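Local coordinates for glutamine amidotransferase type-2 domain-containing protein (Pseudomonas aeruginosa PAO1, PDB 1TE5) that is a predicted class II glutamine amidotransferase of the Ntn hydrolase superfamily, which probably frees ammonia from glutamine for transfer to an acceptor that remains unidentified, at residues Tyr121-Glu126 with Ala132-Leu137; Leu137-Arg142 with Asp162-Lys167. All coordinates share one frame; numbering follows the deposited sequence.

Contact 1. Residues Tyr121-Glu126 with Ala132-Leu137; sequences YRPVGE and AFCDLL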
ATOM      1  N   TYR A 121       3.672   5.947 -16.625  1.00 30.17           N
ATOM      2  CA  TYR A 121       2.942   5.073 -15.723  1.00 30.27           C
ATOM      3  C   TYR A 121       2.223   3.998 -16.520  1.00 29.80           C
ATOM      4  O   TYR A 121       1.619   4.270 -17.557  1.00 33.48           O
ATOM      5  CB  TYR A 121       1.927   5.876 -14.904  1.00 23.52           C
ATOM      6  CG  TYR A 121       2.540   6.944 -14.026  1.00 27.29           C
ATOM      7  CD1 TYR A 121       2.675   8.258 -14.481  1.00 25.90           C
ATOM      8  CD2 TYR A 121       2.967   6.653 -12.730  1.00 26.67           C
ATOM      9  CE1 TYR A 121       3.217   9.256 -13.670  1.00 25.48           C
ATOM     10  CE2 TYR A 121       3.509   7.647 -11.907  1.00 24.48           C
ATOM     11  CZ  TYR A 121       3.630   8.944 -12.388  1.00 25.87           C
ATOM     12  OH  TYR A 121       4.165   9.929 -11.591  1.00 28.91           O
ATOM     13  N   ARG A 122       2.305   2.765 -16.037  1.00 28.78           N
ATOM     14  CA  ARG A 122       1.651   1.647 -16.697  1.00 31.05           C
ATOM     15  C   ARG A 122       0.828   0.869 -15.673  1.00 29.27           C
ATOM     16  O   ARG A 122       1.219   0.752 -14.509  1.00 25.20           O
ATOM     17  CB  ARG A 122       2.688   0.724 -17.344  1.00 32.01           C
ATOM     18  CG  ARG A 122       3.581   1.394 -18.373  1.00 39.05           C
ATOM     19  CD  ARG A 122       4.428   0.360 -19.086  1.00 43.58           C
ATOM     20  NE  ARG A 122       5.410   0.958 -19.982  1.00 47.83           N
ATOM     21  CZ  ARG A 122       5.121   1.563 -21.127  1.00 50.87           C
ATOM     22  NH1 ARG A 122       6.090   2.073 -21.868  1.00 47.92           N
ATOM     23  NH2 ARG A 122       3.863   1.665 -21.526  1.00 53.50           N
ATOM     24  N   PRO A 123      -0.369   0.406 -16.071  1.00 28.84           N
ATOM     25  CA  PRO A 123      -1.178  -0.352 -15.118  1.00 28.15           C
ATOM     26  C   PRO A 123      -0.570  -1.738 -14.844  1.00 26.39           C
ATOM     27  O   PRO A 123       0.095  -2.329 -15.710  1.00 28.09           O
ATOM     28  CB  PRO A 123      -2.536  -0.443 -15.829  1.00 29.67           C
ATOM     29  CG  PRO A 123      -2.173  -0.458 -17.264  1.00 30.26           C
ATOM     30  CD  PRO A 123      -1.103   0.616 -17.333  1.00 30.40           C
ATOM     31  N   VAL A 124      -0.730  -2.199 -13.608  1.00 23.67           N
ATOM     32  CA  VAL A 124      -0.256  -3.519 -13.201  1.00 23.82           C
ATOM     33  C   VAL A 124      -1.377  -4.538 -13.493  1.00 21.22           C
ATOM     34  O   VAL A 124      -1.120  -5.687 -13.874  1.00 24.24           O
ATOM     35  CB  VAL A 124       0.105  -3.533 -11.699  1.00 22.51           C
ATOM     36  CG1 VAL A 124       0.596  -4.916 -11.284  1.00 21.38           C
ATOM     37  CG2 VAL A 124       1.173  -2.476 -11.416  1.00 23.45           C
ATOM     38  N   GLY A 125      -2.617  -4.088 -13.286  1.00 24.03           N
ATOM     39  CA  GLY A 125      -3.798  -4.898 -13.537  1.00 23.10           C
ATOM     40  C   GLY A 125      -4.386  -4.626 -14.914  1.00 24.15           C
ATOM     41  O   GLY A 125      -3.793  -3.914 -15.729  1.00 23.58           O
ATOM     42  N   GLU A 126      -5.552  -5.191 -15.188  1.00 26.23           N
ATOM     43  CA  GLU A 126      -6.173  -5.010 -16.490  1.00 29.00           C
ATOM     44  C   GLU A 126      -7.396  -4.104 -16.495  1.00 31.04           C
ATOM     45  O   GLU A 126      -8.058  -3.966 -17.525  1.00 27.17           O
ATOM     46  CB  GLU A 126      -6.547  -6.364 -17.096  1.00 31.90           C
ATOM     47  CG  GLU A 126      -5.418  -7.384 -17.144  1.00 31.71           C
ATOM     48  CD  GLU A 126      -5.231  -8.122 -15.834  1.00 38.16           C
ATOM     49  OE1 GLU A 126      -4.074  -8.218 -15.372  1.00 39.46           O
ATOM     50  OE2 GLU A 126      -6.236  -8.616 -15.274  1.00 43.35           O
ATOM     51  N   ALA A 132      -6.929   4.366 -16.868  1.00 26.25           N
ATOM     52  CA  ALA A 132      -7.357   5.757 -16.828  1.00 24.45           C
ATOM     53  C   ALA A 132      -6.517   6.527 -15.824  1.00 25.00           C
ATOM     54  O   ALA A 132      -6.172   7.685 -16.065  1.00 23.11           O
ATOM     55  CB  ALA A 132      -8.830   5.854 -16.453  1.00 24.63           C
ATOM     56  N   PHE A 133      -6.228   5.896 -14.686  1.00 22.65           N
ATOM     57  CA  PHE A 133      -5.424   6.519 -13.632  1.00 24.29           C
ATOM     58  C   PHE A 133      -4.021   6.873 -14.128  1.00 21.87           C
ATOM     59  O   PHE A 133      -3.528   7.987 -13.915  1.00 24.93           O
ATOM     60  CB  PHE A 133      -5.307   5.574 -12.429  1.00 21.20           C
ATOM     61  CG  PHE A 133      -4.551   6.156 -11.260  1.00 17.44           C
ATOM     62  CD1 PHE A 133      -3.874   5.322 -10.376  1.00 19.40           C
ATOM     63  CD2 PHE A 133      -4.534   7.536 -11.033  1.00 12.33           C
ATOM     64  CE1 PHE A 133      -3.187   5.849  -9.270  1.00 20.14           C
ATOM     65  CE2 PHE A 133      -3.851   8.080  -9.933  1.00 18.69           C
ATOM     66  CZ  PHE A 133      -3.175   7.229  -9.047  1.00 17.97           C
ATOM     67  N   CYS A 134      -3.355   5.887 -14.711  1.00 25.77           N
ATOM     68  CA  CYS A 134      -2.020   6.069 -15.240  1.00 25.14           C
ATOM     69  C   CYS A 134      -2.001   7.126 -16.329  1.00 27.11           C
ATOM     70  O   CYS A 134      -1.137   7.991 -16.317  1.00 27.12           O
ATOM     71  CB  CYS A 134      -1.489   4.753 -15.783  1.00 26.29           C
ATOM     72  SG  CYS A 134      -1.252   3.527 -14.500  1.00 33.55           S
ATOM     73  N   ASP A 135      -2.958   7.058 -17.251  1.00 28.09           N
ATOM     74  CA  ASP A 135      -3.039   8.016 -18.347  1.00 28.06           C
ATOM     75  C   ASP A 135      -3.162   9.444 -17.832  1.00 28.27           C
ATOM     76  O   ASP A 135      -2.484  10.355 -18.330  1.00 29.07           O
ATOM     77  CB  ASP A 135      -4.218   7.693 -19.262  1.00 31.53           C
ATOM     78  CG  ASP A 135      -4.239   8.558 -20.511  1.00 31.31           C
ATOM     79  OD1 ASP A 135      -3.373   8.372 -21.393  1.00 31.56           O
ATOM     80  OD2 ASP A 135      -5.121   9.431 -20.607  1.00 28.57           O
ATOM     81  N   LEU A 136      -4.044   9.636 -16.854  1.00 27.00           N
ATOM     82  CA  LEU A 136      -4.260  10.951 -16.253  1.00 28.97           C
ATOM     83  C   LEU A 136      -2.967  11.421 -15.608  1.00 26.70           C
ATOM     84  O   LEU A 136      -2.666  12.615 -15.596  1.00 27.88           O
ATOM     85  CB  LEU A 136      -5.375  10.888 -15.201  1.00 29.97           C
ATOM     86  CG  LEU A 136      -5.679  12.126 -14.349  1.00 32.51           C
ATOM     87  CD1 LEU A 136      -7.153  12.130 -13.985  1.00 31.98           C
ATOM     88  CD2 LEU A 136      -4.807  12.167 -13.094  1.00 32.71           C
ATOM     89  N   LEU A 137      -2.237  10.464 -15.035  1.00 28.29           N
ATOM     90  CA  LEU A 137      -0.968  10.728 -14.376  1.00 25.82           C
ATOM     91  C   LEU A 137       0.087  11.115 -15.397  1.00 25.96           C
ATOM     92  O   LEU A 137       0.966  11.920 -15.101  1.00 23.24           O
ATOM     93  CB  LEU A 137      -0.514   9.495 -13.579  1.00 22.22           C
ATOM     94  CG  LEU A 137      -1.163   9.270 -12.211  1.00 24.55           C
ATOM     95  CD1 LEU A 137      -0.697   7.962 -11.637  1.00 20.59           C
ATOM     96  CD2 LEU A 137      -0.820  10.405 -11.271  1.00 22.85           C
TER
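Cys134 SG rests against the peptide that joins Arg122 to Pro123, 3.6 Å from both Arg122 C and Pro123 N, and Pro123 CD lies slightly farther from the sulfur. With SG beside its own backbone N (chi1 -66°), the thiol points out from the helix to the extended chain. On the residue before Arg122, Tyr121 CB packs on Cys134 CB at 3.7 Å. The Tyr121 ring then lies across Leu137, the two side chains crossing at about a right angle. Leu137 CB makes a CH-pi contact with one ring face, 3.9 Å from the ring centroid and 28° off its normal, while Leu137 CD1 sits above the ring centre. That same methyl also lies over the rim of the Phe133 ring, so it is held between two aromatic groups. No hydrogen bond crosses between the segments; the Tyr121 hydroxyl is satisfied instead by Glu97 O. The loop that follows strand 101-108 thus folds back over the helix it leads into. Strand 94-98 adds Arg96 and Leu98 beside this apolar patch, Trp103 of strand 101-108 backs helix 128-143, and Phe120 of the second subunit meets the Tyr121 ring.

Contact 2. Residues Leu137-Arg142 with Asp162-Lys167; sequences LNRVRR and DEYRKK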
ATOM      1  N   LEU A 137      -2.237  10.464 -15.035  1.00 28.29           N
ATOM      2  CA  LEU A 137      -0.968  10.728 -14.376  1.00 25.82           C
ATOM      3  C   LEU A 137       0.087  11.115 -15.397  1.00 25.96           C
ATOM      4  O   LEU A 137       0.966  11.920 -15.101  1.00 23.24           O
ATOM      5  CB  LEU A 137      -0.514   9.495 -13.579  1.00 22.22           C
ATOM      6  CG  LEU A 137      -1.163   9.270 -12.211  1.00 24.55           C
ATOM      7  CD1 LEU A 137      -0.697   7.962 -11.637  1.00 20.59           C
ATOM      8  CD2 LEU A 137      -0.820  10.405 -11.271  1.00 22.85           C
ATOM      9  N   ASN A 138      -0.001  10.536 -16.588  1.00 26.51           N
ATOM     10  CA  ASN A 138       0.944  10.814 -17.665  1.00 29.71           C
ATOM     11  C   ASN A 138       0.755  12.210 -18.230  1.00 27.12           C
ATOM     12  O   ASN A 138       1.712  12.851 -18.662  1.00 29.99           O
ATOM     13  CB  ASN A 138       0.809   9.784 -18.786  1.00 29.68           C
ATOM     14  CG  ASN A 138       1.330   8.420 -18.389  1.00 32.15           C
ATOM     15  OD1 ASN A 138       1.043   7.418 -19.047  1.00 37.15           O
ATOM     16  ND2 ASN A 138       2.121   8.373 -17.327  1.00 27.26           N
ATOM     17  N   ARG A 139      -0.496  12.661 -18.249  1.00 27.42           N
ATOM     18  CA  ARG A 139      -0.841  13.984 -18.746  1.00 29.53           C
ATOM     19  C   ARG A 139      -0.393  15.053 -17.766  1.00 29.27           C
ATOM     20  O   ARG A 139      -0.056  16.168 -18.164  1.00 31.39           O
ATOM     21  CB  ARG A 139      -2.347  14.093 -18.936  1.00 28.83           C
ATOM     22  CG  ARG A 139      -2.922  13.095 -19.904  1.00 32.23           C
ATOM     23  CD  ARG A 139      -4.423  13.185 -19.876  1.00 34.99           C
ATOM     24  NE  ARG A 139      -5.040  12.341 -20.885  1.00 40.79           N
ATOM     25  CZ  ARG A 139      -6.055  12.727 -21.649  1.00 44.01           C
ATOM     26  NH1 ARG A 139      -6.562  11.891 -22.548  1.00 45.65           N
ATOM     27  NH2 ARG A 139      -6.563  13.948 -21.513  1.00 45.68           N
ATOM     28  N   VAL A 140      -0.493  14.743 -16.479  1.00 28.10           N
ATOM     29  CA  VAL A 140      -0.076  15.679 -15.438  1.00 27.66           C
ATOM     30  C   VAL A 140       1.448  15.753 -15.413  1.00 28.20           C
ATOM     31  O   VAL A 140       2.009  16.833 -15.259  1.00 25.70           O
ATOM     32  CB  VAL A 140      -0.617  15.269 -14.022  1.00 25.33           C
ATOM     33  CG1 VAL A 140      -0.053  16.166 -12.935  1.00 23.76           C
ATOM     34  CG2 VAL A 140      -2.120  15.363 -13.993  1.00 26.93           C
ATOM     35  N   ARG A 141       2.111  14.608 -15.563  1.00 29.91           N
ATOM     36  CA  ARG A 141       3.567  14.556 -15.552  1.00 33.55           C
ATOM     37  C   ARG A 141       4.168  15.239 -16.789  1.00 35.02           C
ATOM     38  O   ARG A 141       5.210  15.891 -16.698  1.00 33.65           O
ATOM     39  CB  ARG A 141       4.059  13.100 -15.426  1.00 36.81           C
ATOM     40  CG  ARG A 141       5.587  12.935 -15.475  1.00 45.29           C
ATOM     41  CD  ARG A 141       6.183  12.239 -14.242  1.00 55.42           C
ATOM     42  NE  ARG A 141       7.323  12.914 -13.616  1.00 63.86           N
ATOM     43  CZ  ARG A 141       7.438  13.176 -12.310  1.00 68.91           C
ATOM     44  NH1 ARG A 141       8.518  13.792 -11.846  1.00 71.86           N
ATOM     45  NH2 ARG A 141       6.475  12.834 -11.461  1.00 71.94           N
ATOM     46  N   ARG A 142       3.512  15.100 -17.937  1.00 36.72           N
ATOM     47  CA  ARG A 142       4.002  15.712 -19.172  1.00 40.50           C
ATOM     48  C   ARG A 142       3.834  17.227 -19.132  1.00 39.58           C
ATOM     49  O   ARG A 142       4.764  17.972 -19.450  1.00 40.63           O
ATOM     50  CB  ARG A 142       3.274  15.127 -20.383  1.00 44.06           C
ATOM     51  CG  ARG A 142       4.046  15.240 -21.687  1.00 52.52           C
ATOM     52  CD  ARG A 142       3.393  14.408 -22.778  1.00 61.52           C
ATOM     53  NE  ARG A 142       4.070  14.557 -24.065  1.00 68.78           N
ATOM     54  CZ  ARG A 142       3.996  15.640 -24.841  1.00 70.78           C
ATOM     55  NH1 ARG A 142       4.649  15.678 -25.998  1.00 70.86           N
ATOM     56  NH2 ARG A 142       3.270  16.688 -24.465  1.00 69.83           N
ATOM     57  N   ASP A 162     -13.062  14.878 -18.581  1.00 43.76           N
ATOM     58  CA  ASP A 162     -14.008  15.218 -19.638  1.00 46.46           C
ATOM     59  C   ASP A 162     -13.915  14.225 -20.786  1.00 45.28           C
ATOM     60  O   ASP A 162     -14.930  13.799 -21.341  1.00 44.03           O
ATOM     61  CB  ASP A 162     -13.726  16.623 -20.175  1.00 49.83           C
ATOM     62  CG  ASP A 162     -14.681  17.664 -19.622  1.00 53.50           C
ATOM     63  OD1 ASP A 162     -15.907  17.407 -19.618  1.00 56.32           O
ATOM     64  OD2 ASP A 162     -14.205  18.744 -19.206  1.00 54.11           O
ATOM     65  N   GLU A 163     -12.686  13.911 -21.174  1.00 44.61           N
ATOM     66  CA  GLU A 163     -12.444  12.972 -22.256  1.00 46.77           C
ATOM     67  C   GLU A 163     -12.882  11.558 -21.922  1.00 46.40           C
ATOM     68  O   GLU A 163     -13.369  10.836 -22.789  1.00 48.69           O
ATOM     69  CB  GLU A 163     -10.966  12.948 -22.631  1.00 48.70           C
ATOM     70  CG  GLU A 163     -10.563  13.971 -23.667  1.00 55.81           C
ATOM     71  CD  GLU A 163      -9.310  13.549 -24.398  1.00 59.39           C
ATOM     72  OE1 GLU A 163      -9.333  12.459 -25.018  1.00 61.77           O
ATOM     73  OE2 GLU A 163      -8.304  14.293 -24.345  1.00 59.33           O
ATOM     74  N   TYR A 164     -12.620  11.138 -20.689  1.00 45.73           N
ATOM     75  CA  TYR A 164     -12.982   9.798 -20.251  1.00 44.60           C
ATOM     76  C   TYR A 164     -14.501   9.613 -20.213  1.00 44.05           C
ATOM     77  O   TYR A 164     -15.001   8.544 -20.555  1.00 44.16           O
ATOM     78  CB  TYR A 164     -12.380   9.498 -18.872  1.00 44.85           C
ATOM     79  CG  TYR A 164     -10.874   9.632 -18.788  1.00 39.54           C
ATOM     80  CD1 TYR A 164     -10.070   9.441 -19.908  1.00 38.42           C
ATOM     81  CD2 TYR A 164     -10.258   9.982 -17.590  1.00 38.88           C
ATOM     82  CE1 TYR A 164      -8.686   9.603 -19.837  1.00 38.49           C
ATOM     83  CE2 TYR A 164      -8.881  10.145 -17.508  1.00 37.29           C
ATOM     84  CZ  TYR A 164      -8.101   9.960 -18.635  1.00 39.39           C
ATOM     85  OH  TYR A 164      -6.744  10.172 -18.572  1.00 38.78           O
ATOM     86  N   ARG A 165     -15.226  10.649 -19.795  1.00 44.48           N
ATOM     87  CA  ARG A 165     -16.685  10.573 -19.719  1.00 47.82           C
ATOM     88  C   ARG A 165     -17.333  10.490 -21.102  1.00 47.93           C
ATOM     89  O   ARG A 165     -18.504  10.135 -21.236  1.00 45.39           O
ATOM     90  CB  ARG A 165     -17.255  11.739 -18.895  1.00 48.88           C
ATOM     91  CG  ARG A 165     -17.462  13.057 -19.628  1.00 53.86           C
ATOM     92  CD  ARG A 165     -17.548  14.192 -18.612  1.00 58.39           C
ATOM     93  NE  ARG A 165     -18.541  15.216 -18.936  1.00 57.76           N
ATOM     94  CZ  ARG A 165     -19.844  15.095 -18.693  1.00 57.14           C
ATOM     95  NH1 ARG A 165     -20.676  16.078 -19.010  1.00 54.87           N
ATOM     96  NH2 ARG A 165     -20.321  13.981 -18.147  1.00 60.67           N
ATOM     97  N   LYS A 166     -16.569  10.837 -22.132  1.00 50.01           N
ATOM     98  CA  LYS A 166     -17.054  10.769 -23.504  1.00 51.17           C
ATOM     99  C   LYS A 166     -17.093   9.299 -23.945  1.00 49.89           C
ATOM    100  O   LYS A 166     -17.756   8.953 -24.926  1.00 50.37           O
ATOM    101  CB  LYS A 166     -16.162  11.626 -24.423  1.00 56.06           C
ATOM    102  CG  LYS A 166     -16.390  11.459 -25.929  1.00 62.71           C
ATOM    103  CD  LYS A 166     -15.440  10.414 -26.521  1.00 67.84           C
ATOM    104  CE  LYS A 166     -15.774  10.073 -27.966  1.00 70.74           C
ATOM    105  NZ  LYS A 166     -14.883   8.982 -28.467  1.00 71.25           N
ATOM    106  N   LYS A 167     -16.392   8.435 -23.213  1.00 47.97           N
ATOM    107  CA  LYS A 167     -16.362   7.005 -23.525  1.00 45.32           C
ATOM    108  C   LYS A 167     -17.105   6.117 -22.522  1.00 42.39           C
ATOM    109  O   LYS A 167     -17.053   4.890 -22.620  1.00 38.84           O
ATOM    110  CB  LYS A 167     -14.918   6.522 -23.686  1.00 49.57           C
ATOM    111  CG  LYS A 167     -14.282   6.943 -24.998  1.00 55.41           C
ATOM    112  CD  LYS A 167     -12.818   6.549 -25.074  1.00 59.90           C
ATOM    113  CE  LYS A 167     -12.163   7.101 -26.340  1.00 62.77           C
ATOM    114  NZ  LYS A 167     -10.674   6.953 -26.326  1.00 65.98           N
TER
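Arg139 reaches from helix 128-143 to Glu163 and Tyr164 near the end of helix 150-165, joining two neighbouring helices of the alpha-beta-beta-alpha sandwich expected of an Ntn hydrolase. At the start of 137-142, Leu137 is directed away from the second helix and packs on Leu98. Arg139, two residues on, carries the contact. Its chain is extended from CG to NE, which spans much of the gap between Arg139 CA and Glu163 CA, 12.2 Å apart. The salt bridge at its tip uses a single carboxylate oxygen: Glu163 OE2 lies at the guanidinium edge, 3.3 Å from Arg139 NH2 and 3.5 Å from Arg139 NH1. Both hydrogen bonds are weak and bent, and the guanidinium and carboxylate planes are 59° apart. The stronger partner of Arg139 is Asp135, which pairs with NE. Farther along, Val140 packs on Val156 of helix 150-165, and Arg141 lies against Phe120 of the second subunit. From the second helix, Tyr164 OH sits over one face of the Arg139 guanidinium, 3.6 Å from Arg139 NE, brought in from the opposite direction with the phenol ring steeply inclined to the guanidinium. The hydrogen bond of this hydroxyl goes instead to Asp135 OD2, the same oxygen that pairs with Arg139 NE.

Helix 128-143 serves both contacts, whose centres are about 11 Å apart. Leu137 ends one segment and begins the other but touches only the partner of contact 1, pointing away from helix 150-165. Contact 1 lays the preceding loop over one side of the helix through apolar groups; contact 2 joins another side to helix 150-165 through charged and hydroxyl groups. Asp135, in the helical segment of contact 1 but turned away from its loop, serves contact 2 instead: its OD2 lies 2.7 Å from Tyr164 OH, a probable hydrogen bond. Neither contact contains the chain's N-terminus, where class II amidotransferases carry their nucleophilic cysteine; contact 1 meets the second subunit through several residues, and 137-142 through Arg141.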